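Local coordinates for bromo domain-containing protein (Trypanosoma brucei brucei, PDB 5K29) that is of unknown function, but its bromodomain probably recognises acetylated lysine, as in related proteins, at residues E79-M84 and R103-F108. Sequence-based numbering, arbitrary orientation.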
loop_
_atom_site.group_PDB
_atom_site.type_symbol
_atom_site.label_atom_id
_atom_site.label_comp_id
_atom_site.label_asym_id
_atom_site.label_seq_id
_atom_site.Cartn_x
_atom_site.Cartn_y
_atom_site.Cartn_z
ATOM N N GLU A 79 6.566 -2.733 1.269
ATOM C CA GLU A 79 6.805 -4.130 1.680
ATOM C C GLU A 79 5.468 -4.781 1.986
ATOM O O GLU A 79 5.163 -5.817 1.424
ATOM C CB GLU A 79 7.646 -4.208 2.946
ATOM C CG GLU A 79 9.138 -4.187 2.739
ATOM C CD GLU A 79 9.910 -4.070 4.040
ATOM O OE1 GLU A 79 9.349 -4.423 5.104
ATOM O OE2 GLU A 79 11.080 -3.630 3.997
ATOM N N ASP A 80 4.637 -4.130 2.813
ATOM C CA ASP A 80 3.317 -4.638 3.203
ATOM C C ASP A 80 2.444 -4.961 2.011
ATOM O O ASP A 80 1.818 -6.003 1.999
ATOM C CB ASP A 80 2.619 -3.633 4.124
ATOM C CG ASP A 80 3.165 -3.608 5.532
ATOM O OD1 ASP A 80 4.205 -4.275 5.789
ATOM O OD2 ASP A 80 2.554 -2.946 6.383
ATOM N N ILE A 81 2.438 -4.091 0.995
ATOM C CA ILE A 81 1.680 -4.307 -0.230
ATOM C C ILE A 81 2.237 -5.526 -0.964
ATOM O O ILE A 81 1.455 -6.361 -1.380
ATOM C CB ILE A 81 1.658 -3.044 -1.145
ATOM C CG1 ILE A 81 1.029 -1.793 -0.441
ATOM C CG2 ILE A 81 0.975 -3.333 -2.519
ATOM C CD1 ILE A 81 -0.449 -1.905 -0.008
ATOM N N ARG A 82 3.577 -5.602 -1.168
ATOM C CA ARG A 82 4.198 -6.716 -1.901
ATOM C C ARG A 82 3.955 -8.030 -1.202
ATOM O O ARG A 82 3.651 -9.020 -1.870
ATOM C CB ARG A 82 5.694 -6.465 -2.143
ATOM C CG ARG A 82 5.883 -5.384 -3.203
ATOM C CD ARG A 82 7.291 -5.194 -3.641
ATOM N NE ARG A 82 7.336 -4.226 -4.735
ATOM C CZ ARG A 82 8.012 -3.093 -4.694
ATOM N NH1 ARG A 82 7.981 -2.264 -5.726
ATOM N NH2 ARG A 82 8.737 -2.782 -3.626
ATOM N N LEU A 83 3.991 -8.023 0.136
ATOM C CA LEU A 83 3.739 -9.213 0.934
ATOM C C LEU A 83 2.312 -9.696 0.790
ATOM O O LEU A 83 2.119 -10.905 0.690
ATOM C CB LEU A 83 4.115 -9.034 2.431
ATOM C CG LEU A 83 5.573 -8.706 2.825
ATOM C CD1 LEU A 83 5.804 -8.955 4.321
ATOM C CD2 LEU A 83 6.604 -9.539 2.051
ATOM N N MET A 84 1.311 -8.774 0.743
ATOM C CA MET A 84 -0.118 -9.136 0.594
ATOM C C MET A 84 -0.280 -9.717 -0.799
ATOM O O MET A 84 -0.933 -10.734 -0.976
ATOM C CB MET A 84 -1.023 -7.890 0.652
ATOM C CG MET A 84 -1.265 -7.301 2.033
ATOM S SD MET A 84 -1.932 -5.560 2.087
ATOM C CE MET A 84 -2.383 -5.281 0.488
ATOM N N ARG A 103 -1.596 -8.323 -9.213
ATOM C CA ARG A 103 -0.423 -7.657 -9.796
ATOM C C ARG A 103 -0.783 -6.269 -10.309
ATOM O O ARG A 103 -0.013 -5.320 -10.117
ATOM C CB ARG A 103 0.256 -8.536 -10.851
ATOM C CG ARG A 103 0.951 -9.772 -10.241
ATOM C CD ARG A 103 1.668 -10.645 -11.282
ATOM N NE ARG A 103 0.744 -11.303 -12.219
ATOM C CZ ARG A 103 0.464 -12.606 -12.224
ATOM N NH1 ARG A 103 -0.395 -13.102 -13.105
ATOM N NH2 ARG A 103 1.043 -13.424 -11.350
ATOM N N THR A 104 -1.995 -6.141 -10.879
ATOM C CA THR A 104 -2.568 -4.884 -11.365
ATOM C C THR A 104 -2.777 -3.922 -10.187
ATOM O O THR A 104 -2.453 -2.736 -10.310
ATOM C CB THR A 104 -3.871 -5.171 -12.115
ATOM O OG1 THR A 104 -3.543 -5.740 -13.384
ATOM C CG2 THR A 104 -4.722 -3.942 -12.308
ATOM N N PHE A 105 -3.298 -4.442 -9.048
ATOM C CA PHE A 105 -3.509 -3.641 -7.855
ATOM C C PHE A 105 -2.168 -3.071 -7.403
ATOM O O PHE A 105 -2.063 -1.865 -7.183
ATOM C CB PHE A 105 -4.162 -4.458 -6.719
ATOM C CG PHE A 105 -4.075 -3.782 -5.365
ATOM C CD1 PHE A 105 -4.922 -2.728 -5.039
ATOM C CD2 PHE A 105 -3.076 -4.121 -4.466
ATOM C CE1 PHE A 105 -4.815 -2.082 -3.805
ATOM C CE2 PHE A 105 -2.959 -3.459 -3.242
ATOM C CZ PHE A 105 -3.831 -2.457 -2.915
ATOM N N GLU A 106 -1.154 -3.944 -7.289
ATOM C CA GLU A 106 0.194 -3.617 -6.863
ATOM C C GLU A 106 0.792 -2.471 -7.684
ATOM O O GLU A 106 1.294 -1.525 -7.091
ATOM C CB GLU A 106 1.110 -4.844 -6.921
ATOM C CG GLU A 106 2.481 -4.517 -6.360
ATOM C CD GLU A 106 3.431 -5.678 -6.215
ATOM O OE1 GLU A 106 4.297 -5.857 -7.098
ATOM O OE2 GLU A 106 3.355 -6.364 -5.177
ATOM N N LYS A 107 0.713 -2.540 -9.024
ATOM C CA LYS A 107 1.218 -1.485 -9.914
ATOM C C LYS A 107 0.486 -0.158 -9.633
ATOM O O LYS A 107 1.124 0.881 -9.507
ATOM C CB LYS A 107 1.099 -1.898 -11.392
ATOM N N PHE A 108 -0.830 -0.219 -9.449
ATOM C CA PHE A 108 -1.644 0.938 -9.117
ATOM C C PHE A 108 -1.211 1.572 -7.771
ATOM O O PHE A 108 -1.050 2.790 -7.701
ATOM C CB PHE A 108 -3.143 0.567 -9.116
ATOM C CG PHE A 108 -3.993 1.480 -8.268
ATOM C CD1 PHE A 108 -4.438 2.704 -8.765
ATOM C CD2 PHE A 108 -4.338 1.124 -6.964
ATOM C CE1 PHE A 108 -5.213 3.552 -7.979
ATOM C CE2 PHE A 108 -5.121 1.968 -6.181
ATOM C CZ PHE A 108 -5.574 3.166 -6.701
#
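Glu106 reaches across the gap between two antiparallel helices and lays its carboxylate against the aliphatic root of Arg82, a small example of an acidic side chain bridging a helix pair without a cross-helix hydrogen bond. Its OE2 comes within 3.4 Å of both CA and CG of Arg82, while OE1 faces the edge of the guanidinium, near its plane. The closest charged pair, Arg82 NE and Glu106 OE1, is 4.2 Å apart, too long for a salt bridge, and the guanidinium and carboxylate planes stand 88° to each other, so any attraction is probably a diffuse, electrostatic one. The torsions explain the meeting: CG of Glu106 is anti to its backbone N and the chain continues extended, crossing at about a right angle the arginine chain, itself straight from CG to NE.

Beside this polar meeting, one residue along each helix, the contact becomes apolar. CE2 of Phe105 receives CG2 of Ile81 at 4.0 Å and the terminal CE of Met84 at 4.2 Å, both methyls arriving obliquely to the ring. Ile81 is buried, with CG2 anti to its backbone N; in Met84 a bend at chi3 (12°) turns CE toward the phenyl group. Farther out, Pro51 touches both Met84 and Phe105, and Met110, further along helix 97-122, touches both Ile81 and Arg82.

Ile81 and Glu106 set the register, their CA atoms 6.8 Å apart. The segments run at 172°, with axes 10.2 Å apart at closest approach, and belong to the last two helices of the left-handed four-helix bundle that defines bromodomains. Helix 75-92 thus packs along helix 97-122, with helix 53-64 adjoining the apolar side through Asp55 at Met84 and Leu56 at Phe105.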